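Local coordinates for ABC-type transport system, molybdenum-specific extracellular solute-binding protein (Clostridium difficile, PDB 4KD5), which probably binds molybdate or tungstate outside the cell as the solute-binding component of an ABC transporter, at residues 75-89 with 186-200. Sequence-based numbering, arbitrary orientation.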
ATOM      1  N   LEU A  75       6.798 -16.667   8.990  1.00 49.94           N
ATOM      2  CA  LEU A  75       7.588 -15.444   8.992  1.00 44.82           C
ATOM      3  C   LEU A  75       7.478 -14.719   7.652  1.00 51.85           C
ATOM      4  O   LEU A  75       8.153 -13.711   7.423  1.00 55.29           O
ATOM      5  CB  LEU A  75       9.050 -15.753   9.319  1.00 46.55           C
ATOM      6  CG  LEU A  75       9.320 -16.349  10.702  1.00 49.13           C
ATOM      7  CD1 LEU A  75      10.775 -16.748  10.855  1.00 47.52           C
ATOM      8  CD2 LEU A  75       8.943 -15.367  11.791  1.00 49.05           C
ATOM      9  N   LEU A  76       6.613 -15.225   6.775  1.00 48.66           N
ATOM     10  CA  LEU A  76       6.431 -14.642   5.449  1.00 41.58           C
ATOM     11  C   LEU A  76       5.000 -14.169   5.236  1.00 46.74           C
ATOM     12  O   LEU A  76       4.064 -14.706   5.838  1.00 48.53           O
ATOM     13  CB  LEU A  76       6.783 -15.657   4.357  1.00 40.15           C
ATOM     14  CG  LEU A  76       8.210 -16.193   4.288  1.00 40.63           C
ATOM     15  CD1 LEU A  76       8.397 -17.096   3.081  1.00 47.28           C
ATOM     16  CD2 LEU A  76       9.201 -15.055   4.234  1.00 38.39           C
ATOM     17  N   VAL A  77       4.839 -13.155   4.390  1.00 46.27           N
ATOM     18  CA  VAL A  77       3.532 -12.816   3.844  1.00 46.74           C
ATOM     19  C   VAL A  77       3.306 -13.807   2.700  1.00 49.20           C
ATOM     20  O   VAL A  77       3.803 -13.602   1.589  1.00 45.79           O
ATOM     21  CB  VAL A  77       3.494 -11.364   3.326  1.00 47.41           C
ATOM     22  CG1 VAL A  77       2.085 -10.981   2.907  1.00 36.35           C
ATOM     23  CG2 VAL A  77       3.986 -10.404   4.397  1.00 41.32           C
ATOM     24  N   SER A  78       2.574 -14.882   2.991  1.00 48.49           N
ATOM     25  CA  SER A  78       2.460 -16.047   2.106  1.00 49.82           C
ATOM     26  C   SER A  78       2.076 -15.758   0.653  1.00 51.13           C
ATOM     27  O   SER A  78       2.663 -16.321  -0.273  1.00 50.04           O
ATOM     28  CB  SER A  78       1.489 -17.073   2.699  1.00 50.62           C
ATOM     29  OG  SER A  78       1.959 -17.580   3.928  1.00 57.74           O
ATOM     30  N   ASP A  79       1.089 -14.891   0.455  1.00 56.77           N
ATOM     31  CA  ASP A  79       0.597 -14.596  -0.887  1.00 59.27           C
ATOM     32  C   ASP A  79       1.587 -13.798  -1.741  1.00 50.66           C
ATOM     33  O   ASP A  79       1.348 -13.578  -2.927  1.00 54.20           O
ATOM     34  CB  ASP A  79      -0.759 -13.886  -0.830  1.00 74.25           C
ATOM     35  CG  ASP A  79      -0.906 -13.004   0.393  1.00 86.80           C
ATOM     36  OD1 ASP A  79      -1.339 -11.839   0.239  1.00 86.68           O
ATOM     37  OD2 ASP A  79      -0.603 -13.476   1.509  1.00 94.81           O
ATOM     38  N   THR A  80       2.700 -13.377  -1.143  1.00 43.13           N
ATOM     39  CA  THR A  80       3.750 -12.685  -1.887  1.00 46.52           C
ATOM     40  C   THR A  80       4.841 -13.644  -2.341  1.00 53.51           C
ATOM     41  O   THR A  80       5.802 -13.228  -2.983  1.00 60.32           O
ATOM     42  CB  THR A  80       4.393 -11.544  -1.077  1.00 44.30           C
ATOM     43  OG1 THR A  80       5.147 -12.090   0.012  1.00 48.02           O
ATOM     44  CG2 THR A  80       3.327 -10.609  -0.544  1.00 48.81           C
HETATM   45  N   MSE A  81       4.705 -14.921  -1.992  1.00 46.72           N
HETATM   46  CA  MSE A  81       5.698 -15.912  -2.402  1.00 50.72           C
HETATM   47  C   MSE A  81       5.614 -16.160  -3.905  1.00 51.52           C
HETATM   48  O   MSE A  81       4.587 -16.623  -4.415  1.00 54.49           O
HETATM   49  CB  MSE A  81       5.524 -17.226  -1.635  1.00 55.98           C
HETATM   50  CG  MSE A  81       5.788 -17.090  -0.143  1.00 61.77           C
HETATM   51 SE   MSE A  81       5.249 -18.637   0.909  0.62 60.69          SE
HETATM   52  CE  MSE A  81       6.697 -19.839   0.437  1.00 48.14           C
ATOM     53  N   LYS A  82       6.698 -15.846  -4.609  1.00 47.71           N
ATOM     54  CA  LYS A  82       6.761 -16.004  -6.060  1.00 49.97           C
ATOM     55  C   LYS A  82       8.150 -16.412  -6.519  1.00 45.56           C
ATOM     56  O   LYS A  82       9.133 -16.217  -5.801  1.00 49.49           O
ATOM     57  CB  LYS A  82       6.369 -14.697  -6.761  1.00 56.17           C
ATOM     58  CG  LYS A  82       4.904 -14.589  -7.126  1.00 65.96           C
ATOM     59  CD  LYS A  82       4.197 -13.535  -6.293  1.00 71.78           C
ATOM     60  CE  LYS A  82       2.689 -13.738  -6.348  1.00 83.44           C
ATOM     61  NZ  LYS A  82       1.950 -12.662  -5.630  1.00 88.51           N
ATOM     62  N   ASP A  83       8.223 -16.962  -7.725  1.00 45.22           N
ATOM     63  CA  ASP A  83       9.502 -17.231  -8.354  1.00 52.72           C
ATOM     64  C   ASP A  83       9.914 -16.012  -9.164  1.00 54.26           C
ATOM     65  O   ASP A  83       9.264 -15.670 -10.150  1.00 55.15           O
ATOM     66  CB  ASP A  83       9.406 -18.473  -9.242  1.00 60.78           C
ATOM     67  CG  ASP A  83       9.205 -19.741  -8.444  1.00 68.79           C
ATOM     68  OD1 ASP A  83       9.622 -19.763  -7.273  1.00 71.27           O
ATOM     69  OD2 ASP A  83       8.624 -20.705  -8.986  1.00 72.12           O
ATOM     70  N   LEU A  84      10.975 -15.343  -8.719  1.00 49.76           N
ATOM     71  CA  LEU A  84      11.447 -14.131  -9.372  1.00 48.24           C
ATOM     72  C   LEU A  84      12.069 -14.447 -10.731  1.00 52.29           C
ATOM     73  O   LEU A  84      11.478 -14.163 -11.778  1.00 56.04           O
ATOM     74  CB  LEU A  84      12.448 -13.411  -8.470  1.00 44.39           C
ATOM     75  CG  LEU A  84      12.977 -12.068  -8.949  1.00 45.82           C
ATOM     76  CD1 LEU A  84      11.814 -11.243  -9.445  1.00 42.48           C
ATOM     77  CD2 LEU A  84      13.714 -11.356  -7.826  1.00 33.73           C
ATOM     78  N   VAL A  85      13.261 -15.036 -10.707  1.00 43.93           N
ATOM     79  CA  VAL A  85      13.913 -15.499 -11.926  1.00 44.53           C
ATOM     80  C   VAL A  85      14.448 -16.908 -11.732  1.00 51.00           C
ATOM     81  O   VAL A  85      14.435 -17.448 -10.624  1.00 50.90           O
ATOM     82  CB  VAL A  85      15.069 -14.582 -12.364  1.00 48.32           C
ATOM     83  CG1 VAL A  85      14.588 -13.155 -12.529  1.00 45.65           C
ATOM     84  CG2 VAL A  85      16.208 -14.640 -11.356  1.00 53.30           C
ATOM     85  N   LYS A  86      14.920 -17.500 -12.818  1.00 50.55           N
ATOM     86  CA  LYS A  86      15.554 -18.802 -12.749  1.00 63.59           C
ATOM     87  C   LYS A  86      16.836 -18.758 -13.561  1.00 65.32           C
ATOM     88  O   LYS A  86      17.000 -17.892 -14.422  1.00 64.16           O
ATOM     89  CB  LYS A  86      14.616 -19.897 -13.262  1.00 68.93           C
ATOM     90  CG  LYS A  86      14.240 -19.756 -14.731  1.00 74.08           C
ATOM     91  CD  LYS A  86      13.219 -20.810 -15.180  1.00 88.26           C
ATOM     92  CE  LYS A  86      12.716 -21.693 -14.043  1.00 97.98           C
ATOM     93  NZ  LYS A  86      11.565 -21.103 -13.299  1.00 97.95           N
ATOM     94  N   ASN A  87      17.753 -19.676 -13.281  1.00 65.53           N
ATOM     95  CA  ASN A  87      18.991 -19.731 -14.041  1.00 55.55           C
ATOM     96  C   ASN A  87      18.973 -20.898 -15.011  1.00 59.39           C
ATOM     97  O   ASN A  87      18.099 -21.762 -14.936  1.00 68.03           O
ATOM     98  CB  ASN A  87      20.192 -19.839 -13.101  1.00 66.34           C
ATOM     99  CG  ASN A  87      21.267 -18.824 -13.417  1.00 65.29           C
ATOM    100  OD1 ASN A  87      21.513 -18.505 -14.583  1.00 67.67           O
ATOM    101  ND2 ASN A  87      21.908 -18.298 -12.377  1.00 60.50           N
ATOM    102  N   ASP A  88      19.928 -20.913 -15.931  1.00 70.24           N
ATOM    103  CA  ASP A  88      20.082 -22.039 -16.839  1.00 75.77           C
ATOM    104  C   ASP A  88      21.449 -22.675 -16.663  1.00 82.25           C
ATOM    105  O   ASP A  88      22.437 -21.977 -16.447  1.00 69.16           O
ATOM    106  CB  ASP A  88      19.884 -21.598 -18.292  1.00 82.11           C
ATOM    107  CG  ASP A  88      18.487 -21.883 -18.802  1.00 89.42           C
ATOM    108  OD1 ASP A  88      17.885 -22.875 -18.346  1.00 94.42           O
ATOM    109  OD2 ASP A  88      17.990 -21.118 -19.655  1.00 91.93           O
ATOM    110  N   LEU A  89      21.496 -24.003 -16.737  1.00 57.81           N
ATOM    111  CA  LEU A  89      22.764 -24.722 -16.685  1.00 50.77           C
ATOM    112  C   LEU A  89      23.278 -24.822 -18.114  1.00 50.46           C
ATOM    113  O   LEU A  89      22.610 -25.393 -18.983  1.00 42.00           O
ATOM    114  CB  LEU A  89      22.569 -26.123 -16.109  1.00 47.79           C
ATOM    115  CG  LEU A  89      23.650 -26.756 -15.229  1.00 43.55           C
ATOM    116  CD1 LEU A  89      23.995 -28.141 -15.720  1.00 47.30           C
ATOM    117  CD2 LEU A  89      24.901 -25.912 -15.164  1.00 47.36           C
ATOM    118  N   GLU A 186      15.898 -27.979 -19.963  1.00 78.93           N
ATOM    119  CA  GLU A 186      15.349 -27.769 -18.626  1.00 81.52           C
ATOM    120  C   GLU A 186      14.698 -29.026 -18.050  1.00 78.92           C
ATOM    121  O   GLU A 186      14.643 -29.198 -16.833  1.00 83.75           O
ATOM    122  CB  GLU A 186      14.349 -26.609 -18.644  1.00 88.16           C
ATOM    123  CG  GLU A 186      14.959 -25.257 -18.987  1.00 94.98           C
ATOM    124  CD  GLU A 186      14.743 -24.229 -17.890  1.00 99.98           C
ATOM    125  OE1 GLU A 186      15.085 -23.047 -18.105  1.00103.71           O
ATOM    126  OE2 GLU A 186      14.235 -24.607 -16.813  1.00 97.28           O
ATOM    127  N   LYS A 187      14.211 -29.897 -18.931  1.00 69.61           N
ATOM    128  CA  LYS A 187      13.575 -31.154 -18.535  1.00 75.80           C
ATOM    129  C   LYS A 187      14.529 -32.089 -17.796  1.00 74.15           C
ATOM    130  O   LYS A 187      14.099 -33.027 -17.126  1.00 80.53           O
ATOM    131  CB  LYS A 187      13.060 -31.901 -19.771  1.00 84.42           C
ATOM    132  CG  LYS A 187      12.014 -31.181 -20.611  1.00 92.33           C
ATOM    133  CD  LYS A 187      11.856 -31.885 -21.966  1.00102.84           C
ATOM    134  CE  LYS A 187      10.674 -31.355 -22.773  1.00109.66           C
ATOM    135  NZ  LYS A 187       9.366 -31.860 -22.269  1.00114.36           N
ATOM    136  N   THR A 188      15.826 -31.830 -17.930  1.00 65.16           N
ATOM    137  CA  THR A 188      16.861 -32.757 -17.477  1.00 61.99           C
ATOM    138  C   THR A 188      17.383 -32.504 -16.057  1.00 59.43           C
ATOM    139  O   THR A 188      18.277 -33.215 -15.596  1.00 66.20           O
ATOM    140  CB  THR A 188      18.051 -32.779 -18.455  1.00 60.28           C
ATOM    141  OG1 THR A 188      18.679 -31.493 -18.472  1.00 60.80           O
ATOM    142  CG2 THR A 188      17.578 -33.117 -19.858  1.00 61.08           C
ATOM    143  N   HIS A 189      16.839 -31.495 -15.377  1.00 49.65           N
ATOM    144  CA  HIS A 189      17.263 -31.174 -14.010  1.00 49.69           C
ATOM    145  C   HIS A 189      16.212 -30.397 -13.215  1.00 51.39           C
ATOM    146  O   HIS A 189      15.294 -29.808 -13.787  1.00 58.35           O
ATOM    147  CB  HIS A 189      18.587 -30.395 -14.022  1.00 46.96           C
ATOM    148  CG  HIS A 189      18.483 -29.038 -14.596  1.00 45.30           C
ATOM    149  ND1 HIS A 189      18.581 -28.784 -15.984  1.00 44.10           N
ATOM    150  CD2 HIS A 189      18.294 -27.816 -14.045  1.00 42.74           C
ATOM    151  CE1 HIS A 189      18.451 -27.512 -16.192  1.00 47.61           C
ATOM    152  NE2 HIS A 189      18.274 -26.880 -15.058  1.00 49.58           N
ATOM    153  N   SER A 190      16.356 -30.411 -11.891  1.00 53.49           N
ATOM    154  CA  SER A 190      15.468 -29.669 -10.999  1.00 53.04           C
ATOM    155  C   SER A 190      15.575 -28.174 -11.292  1.00 54.34           C
ATOM    156  O   SER A 190      16.664 -27.676 -11.581  1.00 52.84           O
ATOM    157  CB  SER A 190      15.850 -29.942  -9.545  1.00 54.55           C
ATOM    158  OG  SER A 190      14.959 -29.312  -8.646  1.00 71.73           O
ATOM    159  N   PRO A 191      14.443 -27.452 -11.223  1.00 54.89           N
ATOM    160  CA  PRO A 191      14.423 -26.015 -11.528  1.00 51.70           C
ATOM    161  C   PRO A 191      15.435 -25.229 -10.698  1.00 49.31           C
ATOM    162  O   PRO A 191      15.471 -25.369  -9.472  1.00 54.89           O
ATOM    163  CB  PRO A 191      13.003 -25.601 -11.135  1.00 53.14           C
ATOM    164  CG  PRO A 191      12.199 -26.844 -11.304  1.00 50.67           C
ATOM    165  CD  PRO A 191      13.104 -27.961 -10.879  1.00 50.96           C
ATOM    166  N   ILE A 192      16.252 -24.423 -11.372  1.00 49.94           N
ATOM    167  CA  ILE A 192      17.217 -23.555 -10.708  1.00 50.79           C
ATOM    168  C   ILE A 192      16.580 -22.177 -10.525  1.00 57.34           C
ATOM    169  O   ILE A 192      16.803 -21.272 -11.326  1.00 59.54           O
ATOM    170  CB  ILE A 192      18.510 -23.424 -11.538  1.00 46.98           C
ATOM    171  CG1 ILE A 192      18.969 -24.797 -12.041  1.00 53.86           C
ATOM    172  CG2 ILE A 192      19.614 -22.760 -10.725  1.00 44.79           C
ATOM    173  CD1 ILE A 192      20.232 -24.768 -12.892  1.00 53.84           C
ATOM    174  N   THR A 193      15.790 -22.019  -9.464  1.00 58.77           N
ATOM    175  CA  THR A 193      14.968 -20.821  -9.298  1.00 58.35           C
ATOM    176  C   THR A 193      15.362 -19.953  -8.108  1.00 55.59           C
ATOM    177  O   THR A 193      15.924 -20.438  -7.128  1.00 55.80           O
ATOM    178  CB  THR A 193      13.476 -21.171  -9.182  1.00 61.50           C
ATOM    179  OG1 THR A 193      13.240 -21.864  -7.953  1.00 73.46           O
ATOM    180  CG2 THR A 193      13.042 -22.039 -10.339  1.00 64.63           C
ATOM    181  N   TYR A 194      15.035 -18.668  -8.202  1.00 53.80           N
ATOM    182  CA  TYR A 194      15.265 -17.733  -7.114  1.00 46.49           C
ATOM    183  C   TYR A 194      13.924 -17.181  -6.642  1.00 49.06           C
ATOM    184  O   TYR A 194      13.326 -16.333  -7.308  1.00 53.64           O
ATOM    185  CB  TYR A 194      16.199 -16.599  -7.564  1.00 43.21           C
ATOM    186  CG  TYR A 194      17.554 -17.068  -8.066  1.00 48.27           C
ATOM    187  CD1 TYR A 194      17.702 -17.585  -9.346  1.00 47.47           C
ATOM    188  CD2 TYR A 194      18.683 -16.987  -7.263  1.00 51.98           C
ATOM    189  CE1 TYR A 194      18.933 -18.018  -9.809  1.00 62.38           C
ATOM    190  CE2 TYR A 194      19.923 -17.416  -7.719  1.00 59.26           C
ATOM    191  CZ  TYR A 194      20.039 -17.930  -8.995  1.00 65.39           C
ATOM    192  OH  TYR A 194      21.262 -18.358  -9.459  1.00 64.18           O
ATOM    193  N   PRO A 195      13.429 -17.682  -5.498  1.00 54.38           N
ATOM    194  CA  PRO A 195      12.137 -17.211  -4.983  1.00 51.62           C
ATOM    195  C   PRO A 195      12.258 -15.887  -4.237  1.00 49.47           C
ATOM    196  O   PRO A 195      13.302 -15.617  -3.628  1.00 47.05           O
ATOM    197  CB  PRO A 195      11.723 -18.320  -4.012  1.00 49.24           C
ATOM    198  CG  PRO A 195      13.016 -18.900  -3.537  1.00 57.15           C
ATOM    199  CD  PRO A 195      14.000 -18.767  -4.678  1.00 54.88           C
ATOM    200  N   VAL A 196      11.205 -15.072  -4.298  1.00 38.59           N
ATOM    201  CA  VAL A 196      11.157 -13.816  -3.563  1.00 33.62           C
ATOM    202  C   VAL A 196       9.945 -13.847  -2.633  1.00 40.20           C
ATOM    203  O   VAL A 196       8.948 -14.504  -2.933  1.00 41.22           O
ATOM    204  CB  VAL A 196      11.079 -12.600  -4.531  1.00 43.30           C
ATOM    205  CG1 VAL A 196       9.790 -12.627  -5.335  1.00 42.57           C
ATOM    206  CG2 VAL A 196      11.196 -11.279  -3.779  1.00 33.36           C
ATOM    207  N   SER A 197      10.032 -13.164  -1.496  1.00 40.35           N
ATOM    208  CA  SER A 197       8.878 -13.032  -0.608  1.00 45.86           C
ATOM    209  C   SER A 197       8.972 -11.782   0.260  1.00 48.23           C
ATOM    210  O   SER A 197      10.067 -11.369   0.640  1.00 51.62           O
ATOM    211  CB  SER A 197       8.739 -14.268   0.282  1.00 47.37           C
ATOM    212  OG  SER A 197       7.589 -14.165   1.101  1.00 61.00           O
ATOM    213  N   VAL A 198       7.827 -11.182   0.573  1.00 45.64           N
ATOM    214  CA  VAL A 198       7.787 -10.096   1.547  1.00 48.72           C
ATOM    215  C   VAL A 198       7.826 -10.713   2.944  1.00 49.87           C
ATOM    216  O   VAL A 198       7.169 -11.726   3.197  1.00 46.76           O
ATOM    217  CB  VAL A 198       6.524  -9.230   1.387  1.00 48.15           C
ATOM    218  CG1 VAL A 198       6.448  -8.175   2.480  1.00 36.60           C
ATOM    219  CG2 VAL A 198       6.512  -8.558   0.030  1.00 46.17           C
ATOM    220  N   ILE A 199       8.603 -10.116   3.844  1.00 44.98           N
ATOM    221  CA  ILE A 199       8.730 -10.626   5.205  1.00 45.31           C
ATOM    222  C   ILE A 199       7.543 -10.178   6.067  1.00 44.34           C
ATOM    223  O   ILE A 199       7.118  -9.026   5.987  1.00 46.14           O
ATOM    224  CB  ILE A 199      10.058 -10.172   5.829  1.00 54.72           C
ATOM    225  CG1 ILE A 199      11.227 -10.592   4.940  1.00 54.52           C
ATOM    226  CG2 ILE A 199      10.236 -10.745   7.216  1.00 52.36           C
ATOM    227  CD1 ILE A 199      11.292 -12.084   4.689  1.00 44.89           C
ATOM    228  N   LYS A 200       7.014 -11.088   6.884  1.00 45.75           N
ATOM    229  CA  LYS A 200       5.816 -10.829   7.688  1.00 53.82           C
ATOM    230  C   LYS A 200       6.016  -9.717   8.715  1.00 54.25           C
ATOM    231  O   LYS A 200       5.149  -8.864   8.900  1.00 49.91           O
ATOM    232  CB  LYS A 200       5.384 -12.119   8.392  1.00 57.76           C
ATOM    233  CG  LYS A 200       4.068 -12.027   9.140  1.00 58.82           C
ATOM    234  CD  LYS A 200       2.897 -11.929   8.182  1.00 63.07           C
ATOM    235  CE  LYS A 200       1.756 -12.828   8.629  1.00 75.15           C
ATOM    236  NZ  LYS A 200       2.207 -14.234   8.833  1.00 78.84           N
TER
HETATM  237  O   HOH W   1      15.819 -24.151 -14.353  1.00 58.21           O
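Tyr194 lays the edge of its ring along segment 75-89, with Val85 O and Asn87 CB close to the ring plane. The Asn87 amide, turned 58° from the ring, gives ND2 to Tyr194 OH at 3.0 Å, and the hydroxyl lies in the amide plane; ND2 is also bonded to Ser170 OG, which helps fix the rotation of the amide. Tyr229 meets the ring edge-to-face. Val85 CG2 packs on Tyr194 CD1 at 3.9 Å. Lys86 and Thr193, a non-hydrogen-bonded pair, lie side by side and point the same way, while Lys86 NZ forms a salt bridge with Glu233.

Strands 82-86 and 193-198 run antiparallel at 138°, forming part of the long strand pair that passes between the two lobes of this periplasmic-binding-protein fold. Lys82 and Val196 form a hydrogen-bonded antiparallel pair, their backbones exchanging two nearly straight bonds. Asn87 itself sits close to Tyr168, a predicted molybdate ligand.

At the turn 77-80, Thr80 crosses Val198 at about a right angle. Thr80 OG1 sits between its own backbone N and carbonyl carbon (chi1 69°), which places it to accept from Val198 N at 2.9 Å and to donate to Val77 O at 2.6 Å, in the carbonyl plane; Thr80 N also bonds to that oxygen. Val77 CG2 meets Val198 CG1 at 3.8 Å, and Leu76 CD2 reaches Ile199 CD1 at 3.7 Å.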